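Local coordinates for protein phosphoethanolamine N-methyltransferase 1 (Haemonchus contortus, PDB 4KRG) that transfers methyl from S-adenosylmethionine to the amino nitrogen of phosphoethanolamine, probably the first methylation on the nematode route to phosphocholine, at residues Leu191-Leu196 with Tyr333-Ser338; Pro308-Asn313 with Leu405-Gly410; Leu316-Glu319 with Asn324-Asn327; Glu379-Cys384 with Thr414-Arg419; Ala400-Leu405 with Gln418-Cys423. One frame throughout, in Å; residues are numbered along the deposited sequence.

Contact 1: Leu191-Leu196 with Tyr333-Ser338; sequences LYIKLL and YLYRTS
The helices carrying Lys194 and Tyr333 keep their backbones well apart, Lys194 CA lying 9.2 Å from Tyr333 CA and Ile193 CA 10.5 Å from Tyr335 CA. Both 191-196 and 333-338 are helical throughout. Side chains alone therefore bridge the gap, as two separate pairs that each cross at about a right angle.

In the outer pair the lysine contributes its hydrocarbon part rather than its charge. Lys194 CD lies 3.6 Å from Tyr333 CZ, and Lys194 CE comes to 3.3 Å from Tyr333 OH. The bend at chi3 (74°) brings CE to the phenol oxygen, and a second bend at chi4 (58°) turns NZ, whose ammonium belongs to a cation-pi contact with Trp260. The phenol has a polar partner of its own, since Tyr333 OH is hydrogen-bonded to Glu263 of helix 249-271.

The inner pair is buried. Ile193 puts its CD1 methyl 3.7 Å from Tyr335 CE2 and 3.9 Å from Tyr335 CD2. The far end of that ring is tied down by Tyr335 OH, hydrogen-bonded to Ser216, and Trp234 of strand 231-240 backs Ile193.

Helix 189-198 lies between strand 154-161 and strands 200-202 and 208-218 of the N-terminal half, whereas helix 332-345 comes from the second, Rossmann-like half. The helix-to-helix contact thus probably belongs to the junction between the two halves of a di-domain methyltransferase.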
# COMPACT_ATOMS: atom_id res chain seq x y z
N LEU A 191 8.32 -4.53 0.68
CA LEU A 191 9.68 -4.09 0.36
C LEU A 191 9.70 -2.65 -0.15
O LEU A 191 10.63 -1.89 0.12
CB LEU A 191 10.31 -5.01 -0.67
CG LEU A 191 10.39 -6.47 -0.24
CD1 LEU A 191 11.17 -7.29 -1.25
CD2 LEU A 191 11.04 -6.57 1.13
N TYR A 192 8.69 -2.30 -0.93
CA TYR A 192 8.59 -0.95 -1.42
C TYR A 192 8.35 -0.01 -0.25
O TYR A 192 9.06 0.98 -0.10
CB TYR A 192 7.49 -0.84 -2.47
CG TYR A 192 7.84 -1.49 -3.79
CD1 TYR A 192 8.92 -1.03 -4.55
CD2 TYR A 192 7.07 -2.52 -4.32
CE1 TYR A 192 9.22 -1.60 -5.77
CE2 TYR A 192 7.36 -3.08 -5.54
CZ TYR A 192 8.44 -2.62 -6.26
OH TYR A 192 8.76 -3.18 -7.47
N ILE A 193 7.38 -0.33 0.60
CA ILE A 193 7.07 0.51 1.76
C ILE A 193 8.29 0.70 2.66
O ILE A 193 8.63 1.82 3.02
CB ILE A 193 5.91 -0.06 2.60
CG1 ILE A 193 4.66 -0.24 1.74
CG2 ILE A 193 5.61 0.85 3.78
CD1 ILE A 193 3.62 -1.17 2.37
N LYS A 194 8.96 -0.40 2.99
CA LYS A 194 10.13 -0.33 3.87
C LYS A 194 11.28 0.46 3.26
O LYS A 194 11.94 1.23 3.95
CB LYS A 194 10.58 -1.73 4.31
CG LYS A 194 9.58 -2.43 5.23
CD LYS A 194 10.13 -3.71 5.83
CE LYS A 194 11.15 -3.44 6.93
NZ LYS A 194 10.57 -2.62 8.02
N LEU A 195 11.52 0.28 1.96
CA LEU A 195 12.58 1.03 1.29
C LEU A 195 12.31 2.52 1.37
O LEU A 195 13.18 3.30 1.71
CB LEU A 195 12.74 0.60 -0.16
CG LEU A 195 13.74 1.43 -0.97
CD1 LEU A 195 15.10 1.45 -0.29
CD2 LEU A 195 13.86 0.93 -2.39
N LEU A 196 11.08 2.90 1.08
CA LEU A 196 10.69 4.30 1.10
C LEU A 196 10.92 4.92 2.48
O LEU A 196 11.47 6.02 2.60
CB LEU A 196 9.24 4.45 0.65
CG LEU A 196 9.00 4.21 -0.85
CD1 LEU A 196 7.53 3.91 -1.14
CD2 LEU A 196 9.45 5.42 -1.64
N TYR A 333 5.16 -6.23 6.96
CA TYR A 333 5.28 -7.65 6.64
C TYR A 333 3.95 -8.35 6.84
O TYR A 333 3.64 -9.31 6.14
CB TYR A 333 6.32 -8.31 7.54
CG TYR A 333 7.74 -7.89 7.28
CD1 TYR A 333 8.21 -7.69 5.99
CD2 TYR A 333 8.62 -7.69 8.34
CE1 TYR A 333 9.52 -7.30 5.76
CE2 TYR A 333 9.92 -7.31 8.12
CZ TYR A 333 10.37 -7.11 6.83
OH TYR A 333 11.67 -6.73 6.62
N LEU A 334 3.18 -7.87 7.80
CA LEU A 334 1.91 -8.50 8.15
C LEU A 334 0.82 -8.02 7.19
O LEU A 334 -0.08 -8.76 6.83
CB LEU A 334 1.58 -8.22 9.62
CG LEU A 334 2.77 -8.54 10.54
CD1 LEU A 334 2.46 -8.27 12.00
CD2 LEU A 334 3.23 -9.95 10.37
N TYR A 335 0.95 -6.77 6.74
CA TYR A 335 0.09 -6.25 5.69
C TYR A 335 0.23 -7.06 4.41
O TYR A 335 -0.77 -7.41 3.78
CB TYR A 335 0.40 -4.77 5.46
CG TYR A 335 -0.05 -4.15 4.15
CD1 TYR A 335 -1.38 -3.85 3.91
CD2 TYR A 335 0.89 -3.81 3.18
CE1 TYR A 335 -1.77 -3.26 2.71
CE2 TYR A 335 0.51 -3.21 1.99
CZ TYR A 335 -0.82 -2.94 1.76
OH TYR A 335 -1.17 -2.34 0.57
N ARG A 336 1.47 -7.38 4.04
CA ARG A 336 1.71 -8.22 2.87
C ARG A 336 0.95 -9.56 3.01
O ARG A 336 0.28 -9.99 2.07
CB ARG A 336 3.23 -8.43 2.67
CG ARG A 336 3.68 -9.30 1.46
CD ARG A 336 3.33 -10.78 1.63
NE ARG A 336 4.34 -11.75 1.24
CZ ARG A 336 4.53 -12.17 -0.01
NH1 ARG A 336 3.82 -11.67 -1.01
NH2 ARG A 336 5.45 -13.08 -0.25
N THR A 337 1.05 -10.21 4.16
CA THR A 337 0.36 -11.50 4.35
C THR A 337 -1.15 -11.35 4.26
O THR A 337 -1.85 -12.30 3.91
CB THR A 337 0.73 -12.19 5.68
OG1 THR A 337 0.14 -11.49 6.77
CG2 THR A 337 2.23 -12.24 5.85
N SER A 338 -1.67 -10.18 4.59
CA SER A 338 -3.10 -9.93 4.42
C SER A 338 -3.45 -9.83 2.94
O SER A 338 -4.52 -10.27 2.52
CB SER A 338 -3.55 -8.69 5.17
OG SER A 338 -3.59 -8.93 6.56

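Contact 2: Pro308-Asn313 with Leu405-Gly410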
# COMPACT_ATOMS: atom_id res chain seq x y z
N PRO A 308 1.82 -11.03 16.39
CA PRO A 308 1.38 -11.01 14.98
C PRO A 308 0.02 -11.67 14.79
O PRO A 308 -0.68 -11.41 13.81
CB PRO A 308 2.47 -11.82 14.27
CG PRO A 308 3.05 -12.69 15.33
CD PRO A 308 3.00 -11.88 16.59
N PHE A 309 -0.35 -12.53 15.74
CA PHE A 309 -1.59 -13.28 15.65
C PHE A 309 -2.79 -12.56 16.26
O PHE A 309 -3.92 -13.04 16.16
CB PHE A 309 -1.40 -14.66 16.30
CG PHE A 309 -0.21 -15.40 15.77
CD1 PHE A 309 -0.10 -15.68 14.41
CD2 PHE A 309 0.81 -15.80 16.61
CE1 PHE A 309 1.00 -16.34 13.92
CE2 PHE A 309 1.91 -16.47 16.12
CZ PHE A 309 2.01 -16.74 14.77
N LEU A 310 -2.53 -11.43 16.90
CA LEU A 310 -3.61 -10.62 17.47
C LEU A 310 -4.17 -9.69 16.39
O LEU A 310 -3.59 -8.65 16.09
CB LEU A 310 -3.12 -9.82 18.68
CG LEU A 310 -4.14 -8.97 19.43
CD1 LEU A 310 -5.36 -9.80 19.80
CD2 LEU A 310 -3.52 -8.36 20.67
N HIS A 311 -5.29 -10.09 15.81
CA HIS A 311 -5.95 -9.30 14.77
C HIS A 311 -7.39 -9.76 14.59
O HIS A 311 -7.87 -10.65 15.29
CB HIS A 311 -5.18 -9.38 13.45
CG HIS A 311 -5.24 -10.72 12.78
ND1 HIS A 311 -5.34 -10.87 11.42
CD2 HIS A 311 -5.21 -11.98 13.29
CE1 HIS A 311 -5.37 -12.16 11.11
NE2 HIS A 311 -5.29 -12.85 12.24
N VAL A 312 -8.07 -9.13 13.64
CA VAL A 312 -9.47 -9.37 13.35
C VAL A 312 -9.56 -10.17 12.06
O VAL A 312 -8.87 -9.86 11.09
CB VAL A 312 -10.22 -8.04 13.13
CG1 VAL A 312 -11.65 -8.28 12.66
CG2 VAL A 312 -10.21 -7.20 14.40
N ASN A 313 -10.39 -11.21 12.06
CA ASN A 313 -10.58 -12.03 10.87
C ASN A 313 -11.58 -11.33 9.95
O ASN A 313 -12.78 -11.63 9.97
CB ASN A 313 -11.07 -13.42 11.25
CG ASN A 313 -11.07 -14.39 10.10
OD1 ASN A 313 -10.97 -13.99 8.93
ND2 ASN A 313 -11.19 -15.68 10.41
N LEU A 405 -11.08 -5.30 21.35
CA LEU A 405 -10.42 -6.32 22.15
C LEU A 405 -9.09 -5.73 22.59
O LEU A 405 -8.32 -5.24 21.76
CB LEU A 405 -10.20 -7.61 21.35
CG LEU A 405 -9.54 -8.80 22.06
CD1 LEU A 405 -10.33 -9.22 23.31
CD2 LEU A 405 -9.40 -9.97 21.11
N GLU A 406 -8.84 -5.73 23.89
CA GLU A 406 -7.67 -5.02 24.41
C GLU A 406 -6.80 -5.88 25.32
O GLU A 406 -7.30 -6.45 26.28
CB GLU A 406 -8.12 -3.78 25.18
CG GLU A 406 -8.70 -2.69 24.32
CD GLU A 406 -7.68 -2.09 23.39
OE1 GLU A 406 -6.47 -2.08 23.73
OE2 GLU A 406 -8.09 -1.63 22.30
N PRO A 407 -5.49 -5.95 25.02
CA PRO A 407 -4.56 -6.57 25.96
C PRO A 407 -4.27 -5.64 27.14
O PRO A 407 -4.00 -4.45 26.95
CB PRO A 407 -3.30 -6.78 25.11
CG PRO A 407 -3.36 -5.69 24.10
CD PRO A 407 -4.82 -5.50 23.79
N VAL A 408 -4.35 -6.16 28.35
CA VAL A 408 -4.06 -5.38 29.54
C VAL A 408 -3.25 -6.22 30.52
O VAL A 408 -3.11 -7.43 30.34
CB VAL A 408 -5.33 -4.90 30.26
CG1 VAL A 408 -6.20 -4.08 29.33
CG2 VAL A 408 -6.11 -6.09 30.82
N SER A 409 -2.70 -5.57 31.54
CA SER A 409 -2.09 -6.27 32.66
C SER A 409 -3.11 -6.28 33.79
O SER A 409 -4.01 -7.12 33.83
CB SER A 409 -0.79 -5.60 33.09
OG SER A 409 0.22 -5.76 32.11
N GLY A 410 -2.98 -5.34 34.72
CA GLY A 410 -4.00 -5.16 35.74
C GLY A 410 -5.27 -4.66 35.09
O GLY A 410 -5.22 -3.85 34.16
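Leu310 carries its whole side of this contact, spreading its two methyls over the end of a strand. Leu310 CD1 comes to 4.3 Å from Leu405 CD2, and Leu310 CD2 to 4.3 Å from Pro407 CG, so one fork touches two residues that alternate along the strand and share a face. CG is anti to the backbone N (chi1 -178°), which carries the fork out toward the strand. Tyr459 of the neighbouring strand 458-465 touches both Leu310 and Pro407, and Trp278 adds to the cover on Leu310, so this is the closer-packed part of the contact.

Beyond Pro407 the segment thins out. Val408 closes the strand, while Ser409 and Gly410 are solvent-exposed loop. Two other residues are buried but turned away: Glu406, whose carboxylate accepts hydrogen bonds from the backbone N atoms of Leu381 and Ala382 at the start of helix 380-383, and His311, with NE2 bonded to Glu274.

Methyl and ring carbons at ordinary van der Waals spacing are all that meet here. Between these two segments the contact is therefore apolar and carries no directional bond, and the polar groups nearby serve other parts of the fold.

Contact 3: Leu316-Glu319 with Asn324-Asn327; sequences LLAE and NVWN
Val325 pushes its CG2 methyl against helix 314-321, where it meets two consecutive residues. Leu317 CD2 lies 3.9 Å from Val325 CG2, and Ala318 CB is 4.1 Å from that same methyl. Even the helix backbone is close, with Ala318 N 4.1 Å from Val325 CG2, consistent with the small side chain of Ala318. The CA atoms of Ala318 and Asn324 are just 5.7 Å apart.

CG2 is the branch of the valine that touches the helix. CG1 is anti to the backbone N (chi1 176°), which swings CG2 to the N side and onto the helix. Leu317 crosses Val325 at about a right angle, and of its two methyls it is CD2 that touches the valine. Val300, on the adjoining strand, is touched by both Leu317 and Val325, and Val350 of strand 350-354 receives Ala318.

This is the second half of a beta-alpha-beta crossover: strand 297-302 leads into helix 314-321, and the chain then drops after a very short turn into strand 324-329, parallel to the first. Such a unit opens the Rossmann-like fold of class I methyltransferases, and here it lies at the start of the Rossmann-like C-terminal half.

Along the strand the side chains alternate. Asn324 points away from the helix, as expected for the neighbour of an inward valine, and Trp326 lies on the other face of the sheet, meeting Trp365 edge-to-face. Two molecules of the detergent octyl glucoside border the contact, one touching Leu316 and Leu317 and the other Asn324 and Val325.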
# COMPACT_ATOMS: atom_id res chain seq x y z
N LEU A 316 -13.83 -13.43 7.71
CA LEU A 316 -14.95 -14.02 8.43
C LEU A 316 -16.00 -12.96 8.76
O LEU A 316 -17.21 -13.22 8.71
CB LEU A 316 -14.47 -14.72 9.69
CG LEU A 316 -15.58 -15.38 10.51
CD1 LEU A 316 -16.19 -16.52 9.71
CD2 LEU A 316 -15.03 -15.88 11.83
N LEU A 317 -15.54 -11.76 9.10
CA LEU A 317 -16.44 -10.65 9.36
C LEU A 317 -17.32 -10.40 8.14
O LEU A 317 -18.54 -10.45 8.24
CB LEU A 317 -15.65 -9.40 9.70
CG LEU A 317 -16.47 -8.25 10.27
CD1 LEU A 317 -17.11 -8.67 11.56
CD2 LEU A 317 -15.59 -7.03 10.49
N ALA A 318 -16.71 -10.16 6.99
CA ALA A 318 -17.45 -9.94 5.76
C ALA A 318 -18.38 -11.10 5.41
O ALA A 318 -19.48 -10.89 4.90
CB ALA A 318 -16.50 -9.68 4.62
N GLU A 319 -17.94 -12.32 5.66
CA GLU A 319 -18.76 -13.49 5.33
C GLU A 319 -19.99 -13.58 6.21
O GLU A 319 -21.11 -13.70 5.72
CB GLU A 319 -17.96 -14.78 5.45
CG GLU A 319 -18.81 -16.01 5.16
CD GLU A 319 -18.11 -17.32 5.43
OE1 GLU A 319 -17.17 -17.34 6.25
OE2 GLU A 319 -18.51 -18.34 4.82
N ASN A 324 -18.97 -5.12 3.89
CA ASN A 324 -17.68 -4.80 3.31
C ASN A 324 -16.73 -4.37 4.43
O ASN A 324 -17.17 -3.87 5.46
CB ASN A 324 -17.82 -3.67 2.29
CG ASN A 324 -18.92 -3.94 1.27
OD1 ASN A 324 -19.06 -5.05 0.76
ND2 ASN A 324 -19.72 -2.92 0.98
N VAL A 325 -15.43 -4.59 4.25
CA VAL A 325 -14.49 -4.31 5.32
C VAL A 325 -13.25 -3.59 4.79
O VAL A 325 -12.70 -3.97 3.75
CB VAL A 325 -14.04 -5.61 6.05
CG1 VAL A 325 -12.97 -5.31 7.09
CG2 VAL A 325 -15.22 -6.32 6.69
N TRP A 326 -12.84 -2.53 5.49
CA TRP A 326 -11.53 -1.93 5.30
C TRP A 326 -10.70 -2.18 6.56
O TRP A 326 -11.05 -1.72 7.64
CB TRP A 326 -11.64 -0.43 5.04
CG TRP A 326 -10.30 0.21 4.87
CD1 TRP A 326 -9.49 0.72 5.84
CD2 TRP A 326 -9.60 0.39 3.63
NE1 TRP A 326 -8.33 1.21 5.28
CE2 TRP A 326 -8.37 1.02 3.93
CE3 TRP A 326 -9.89 0.08 2.30
CZ2 TRP A 326 -7.45 1.36 2.94
CZ3 TRP A 326 -8.97 0.42 1.32
CH2 TRP A 326 -7.76 1.05 1.65
N ASN A 327 -9.60 -2.91 6.41
CA ASN A 327 -8.77 -3.31 7.53
C ASN A 327 -7.42 -2.64 7.40
O ASN A 327 -6.68 -2.87 6.44
CB ASN A 327 -8.63 -4.84 7.52
CG ASN A 327 -7.83 -5.39 8.71
OD1 ASN A 327 -7.09 -4.68 9.40
ND2 ASN A 327 -7.97 -6.68 8.93

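Contact 4: Glu379-Cys384 with Thr414-Arg419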
# COMPACT_ATOMS: atom_id res chain seq x y z
N GLU A 379 -6.17 -3.92 20.07
CA GLU A 379 -5.08 -3.05 20.57
C GLU A 379 -5.23 -1.55 20.30
O GLU A 379 -4.22 -0.85 20.19
CB GLU A 379 -3.73 -3.50 20.01
CG GLU A 379 -3.26 -4.84 20.43
CD GLU A 379 -1.92 -5.20 19.83
OE1 GLU A 379 -1.83 -5.34 18.59
OE2 GLU A 379 -0.94 -5.32 20.60
N LEU A 380 -6.45 -1.05 20.20
CA LEU A 380 -6.65 0.38 19.94
C LEU A 380 -6.14 1.27 21.07
O LEU A 380 -5.29 2.13 20.85
CB LEU A 380 -8.13 0.70 19.68
CG LEU A 380 -8.41 2.17 19.34
CD1 LEU A 380 -7.92 2.51 17.93
CD2 LEU A 380 -9.89 2.48 19.49
N LEU A 381 -6.66 1.06 22.28
CA LEU A 381 -6.25 1.85 23.44
C LEU A 381 -4.80 1.59 23.81
O LEU A 381 -4.10 2.47 24.30
CB LEU A 381 -7.15 1.55 24.64
CG LEU A 381 -8.66 1.46 24.40
CD1 LEU A 381 -9.40 1.18 25.70
CD2 LEU A 381 -9.18 2.72 23.77
N ALA A 382 -4.34 0.36 23.55
CA ALA A 382 -3.00 -0.05 23.91
C ALA A 382 -1.92 0.69 23.11
O ALA A 382 -0.85 0.98 23.62
CB ALA A 382 -2.85 -1.56 23.74
N THR A 383 -2.22 1.00 21.85
CA THR A 383 -1.21 1.54 20.93
C THR A 383 -1.41 2.99 20.50
O THR A 383 -0.47 3.63 20.02
CB THR A 383 -1.08 0.66 19.66
OG1 THR A 383 -2.25 0.81 18.86
CG2 THR A 383 -0.90 -0.79 20.02
N CYS A 384 -2.63 3.52 20.67
CA CYS A 384 -2.95 4.88 20.21
C CYS A 384 -3.19 5.85 21.36
O CYS A 384 -3.62 5.44 22.44
CB CYS A 384 -4.19 4.85 19.33
SG CYS A 384 -4.07 3.72 17.94
N THR A 414 -12.53 1.32 35.69
CA THR A 414 -12.87 2.72 35.89
C THR A 414 -12.04 3.63 34.98
O THR A 414 -12.56 4.58 34.38
CB THR A 414 -12.65 3.13 37.36
OG1 THR A 414 -13.66 2.51 38.17
CG2 THR A 414 -12.73 4.63 37.53
N SER A 415 -10.76 3.32 34.87
CA SER A 415 -9.85 4.12 34.08
C SER A 415 -10.13 3.98 32.58
O SER A 415 -10.09 4.96 31.84
CB SER A 415 -8.42 3.72 34.40
OG SER A 415 -7.51 4.71 33.98
N VAL A 416 -10.40 2.75 32.14
CA VAL A 416 -10.70 2.47 30.74
C VAL A 416 -11.93 3.25 30.28
O VAL A 416 -11.94 3.84 29.20
CB VAL A 416 -10.93 0.97 30.52
CG1 VAL A 416 -11.41 0.70 29.12
CG2 VAL A 416 -9.65 0.21 30.77
N ARG A 417 -12.96 3.26 31.12
CA ARG A 417 -14.16 4.04 30.83
C ARG A 417 -13.83 5.51 30.68
O ARG A 417 -14.33 6.18 29.80
CB ARG A 417 -15.18 3.84 31.95
CG ARG A 417 -15.57 2.39 32.12
CD ARG A 417 -16.35 2.13 33.39
NE ARG A 417 -16.72 0.72 33.46
CZ ARG A 417 -17.68 0.18 32.72
NH1 ARG A 417 -18.37 0.93 31.87
NH2 ARG A 417 -17.96 -1.11 32.84
N GLN A 418 -12.95 6.01 31.54
CA GLN A 418 -12.64 7.42 31.54
C GLN A 418 -11.85 7.85 30.30
O GLN A 418 -12.06 8.94 29.78
CB GLN A 418 -11.92 7.82 32.83
CG GLN A 418 -12.83 7.73 34.06
CD GLN A 418 -12.18 8.27 35.32
OE1 GLN A 418 -11.06 8.77 35.29
NE2 GLN A 418 -12.88 8.15 36.44
N ARG A 419 -10.96 6.98 29.81
CA ARG A 419 -10.27 7.27 28.56
C ARG A 419 -11.27 7.39 27.42
O ARG A 419 -11.28 8.37 26.68
CB ARG A 419 -9.24 6.20 28.23
CG ARG A 419 -7.88 6.41 28.86
CD ARG A 419 -6.80 5.61 28.13
NE ARG A 419 -6.47 6.19 26.83
CZ ARG A 419 -5.76 5.57 25.89
NH1 ARG A 419 -5.31 4.34 26.09
NH2 ARG A 419 -5.52 6.18 24.74
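Arg419 reaches across from helix 413-422 with its guanidinium edge-on to the backbone at the end of helix 380-383. Two carbonyl oxygens lie close to the plane of the group, each taken by a different nitrogen. Arg419 NH1 donates to Leu381 O at 2.9 Å, and Arg419 NH2 to Cys384 O at 3.1 Å; both bonds are fairly straight, with N-H...O angles of 159° and 160°. The oxygens are approached differently, for NH1 comes to Leu381 O from well to the side of its C=O bond while NH2 comes to Cys384 O more nearly end-on.

A bend at chi3 (73°) in an otherwise extended arginine chain turns the guanidinium toward the two carbonyls. Asp386, just past the first segment, forms a salt bridge with Arg419 NE, so all three nitrogens are engaged and rotation of the guanidinium is fixed. The anion probably also offsets the charge at this partly exposed site.

Beside the polar grip sits an apolar one. Leu381 points at the second helix and crosses Val416 at about a right angle, Leu381 CD1 lying 4.0 Å from Val416 CG1. Leu381 CB also packs 3.6 Å from Arg419 NH1, so Leu381 meets the arginine with both CB and its carbonyl. Ile389 touches both of them.

The arrangement is that of an arginine side chain binding the carbonyls at the C-terminal end of a short helix; here it ties the short helix after strand 372-378 to the helix after strand 400-408 in a Rossmann-like methyltransferase fold.

Contact 5: Ala400-Leu405 with Gln418-Cys423; sequences AKVVLL and QRMTTC
Two residues before Met420, which crosses to Leu404 and Val402, Gln418 O is gripped twice by Thr422. The backbone Thr422 N reaches Gln418 O at 3.0 Å, and Thr422 OG1 donates to the same Gln418 O at a short 2.6 Å. The donors approach from opposite faces of the carbonyl plane, so the carbonyl is held from both faces in the last turn of the helix.

From that turn Met420, present as selenomethionine introduced in place of methionine, reaches toward the sheet and meets Leu404 tip to tip. Met420 SE and Met420 CE are both 4.0 Å from Leu404 CD1, so one methyl rests against two atoms. The bend at chi3 (65°) turns CE along the strand, where it comes to 4.4 Å from Val402 CG2. Val402 and Leu404 are two residues apart and share a face; Val403 between them points away.

The backbones stay far apart, Leu404 CA and Met420 CA being 11.0 Å from each other. Ile462 and Ala464 of strand 458-465, together with Phe425, also touch the selenomethionine. Apolar packing of a helix on the strand that precedes it belongs to the alpha/beta layering of Rossmann-like folds, here helix 413-422 on strand 400-408.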
# COMPACT_ATOMS: atom_id res chain seq x y z
N ALA A 400 -22.31 5.23 15.28
CA ALA A 400 -21.59 4.03 14.88
C ALA A 400 -21.18 3.28 16.14
O ALA A 400 -20.79 3.90 17.13
CB ALA A 400 -20.37 4.40 14.07
N LYS A 401 -21.29 1.96 16.12
CA LYS A 401 -20.93 1.14 17.27
C LYS A 401 -19.51 0.63 17.10
O LYS A 401 -19.05 0.41 15.98
CB LYS A 401 -21.88 -0.04 17.42
CG LYS A 401 -23.32 0.36 17.68
CD LYS A 401 -24.24 -0.86 17.69
CE LYS A 401 -25.69 -0.44 17.60
NZ LYS A 401 -26.00 0.57 18.63
N VAL A 402 -18.81 0.44 18.21
CA VAL A 402 -17.45 -0.07 18.17
C VAL A 402 -17.33 -1.29 19.07
O VAL A 402 -18.10 -1.46 20.01
CB VAL A 402 -16.41 0.99 18.58
CG1 VAL A 402 -16.62 2.27 17.78
CG2 VAL A 402 -16.51 1.28 20.07
N VAL A 403 -16.37 -2.15 18.75
CA VAL A 403 -16.04 -3.31 19.57
C VAL A 403 -14.52 -3.38 19.64
O VAL A 403 -13.85 -3.44 18.61
CB VAL A 403 -16.61 -4.62 18.99
CG1 VAL A 403 -16.25 -5.81 19.87
CG2 VAL A 403 -18.12 -4.54 18.83
N LEU A 404 -13.98 -3.35 20.85
CA LEU A 404 -12.53 -3.38 21.03
C LEU A 404 -12.10 -4.60 21.82
O LEU A 404 -12.70 -4.90 22.85
CB LEU A 404 -12.06 -2.12 21.76
CG LEU A 404 -12.58 -0.79 21.23
CD1 LEU A 404 -12.13 0.34 22.13
CD2 LEU A 404 -12.11 -0.57 19.81
N LEU A 405 -11.08 -5.30 21.35
CA LEU A 405 -10.42 -6.32 22.15
C LEU A 405 -9.09 -5.73 22.59
O LEU A 405 -8.32 -5.24 21.76
CB LEU A 405 -10.20 -7.61 21.35
CG LEU A 405 -9.54 -8.80 22.06
CD1 LEU A 405 -10.33 -9.22 23.31
CD2 LEU A 405 -9.40 -9.97 21.11
N GLN A 418 -12.95 6.01 31.54
CA GLN A 418 -12.64 7.42 31.54
C GLN A 418 -11.85 7.85 30.30
O GLN A 418 -12.06 8.94 29.78
CB GLN A 418 -11.92 7.82 32.83
CG GLN A 418 -12.83 7.73 34.06
CD GLN A 418 -12.18 8.27 35.32
OE1 GLN A 418 -11.06 8.77 35.29
NE2 GLN A 418 -12.88 8.15 36.44
N ARG A 419 -10.96 6.98 29.81
CA ARG A 419 -10.27 7.27 28.56
C ARG A 419 -11.27 7.39 27.42
O ARG A 419 -11.28 8.37 26.68
CB ARG A 419 -9.24 6.20 28.23
CG ARG A 419 -7.88 6.41 28.86
CD ARG A 419 -6.80 5.61 28.13
NE ARG A 419 -6.47 6.19 26.83
CZ ARG A 419 -5.76 5.57 25.89
NH1 ARG A 419 -5.31 4.34 26.09
NH2 ARG A 419 -5.52 6.18 24.74
N MSE A 420 -12.11 6.37 27.27
CA MSE A 420 -13.06 6.31 26.16
C MSE A 420 -14.15 7.38 26.26
O MSE A 420 -14.64 7.87 25.24
CB MSE A 420 -13.69 4.92 26.06
CG MSE A 420 -12.73 3.84 25.56
SE MSE A 420 -13.65 2.15 25.33
CE MSE A 420 -14.85 2.68 23.90
N THR A 421 -14.54 7.71 27.48
CA THR A 421 -15.49 8.80 27.71
C THR A 421 -14.86 10.15 27.38
O THR A 421 -15.53 11.06 26.90
CB THR A 421 -16.05 8.77 29.16
OG1 THR A 421 -17.03 7.72 29.27
CG2 THR A 421 -16.71 10.08 29.53
N THR A 422 -13.55 10.26 27.60
CA THR A 422 -12.82 11.48 27.24
C THR A 422 -12.69 11.59 25.72
O THR A 422 -12.69 12.69 25.15
CB THR A 422 -11.41 11.50 27.88
OG1 THR A 422 -11.54 11.40 29.30
CG2 THR A 422 -10.68 12.79 27.53
N CYS A 423 -12.59 10.45 25.06
CA CYS A 423 -12.40 10.41 23.61
C CYS A 423 -13.73 10.32 22.87
O CYS A 423 -13.76 10.06 21.67
CB CYS A 423 -11.48 9.25 23.24
SG CYS A 423 -9.82 9.49 23.89

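Contact 1 stands apart, partly buried near the middle of the chain, where helices of the two halves meet; the other four lie in the C-terminal half. Contacts 2, 3 and 5 are buried and wholly apolar across their segments, while contact 4 is a surface contact and brings in charge and backbone carbonyls. Strand 400-408 serves contacts 2 and 5, which share Leu405, and helix 413-422 serves contacts 4 and 5, whose centres are about 8 Å apart. There Leu381 touches both Leu404 and Met420, joining them. Contacts 2 and 4 meet through Glu406 and the backbone of 379-381. Contact 1 touches contact 2 lightly through Leu334 and Pro308.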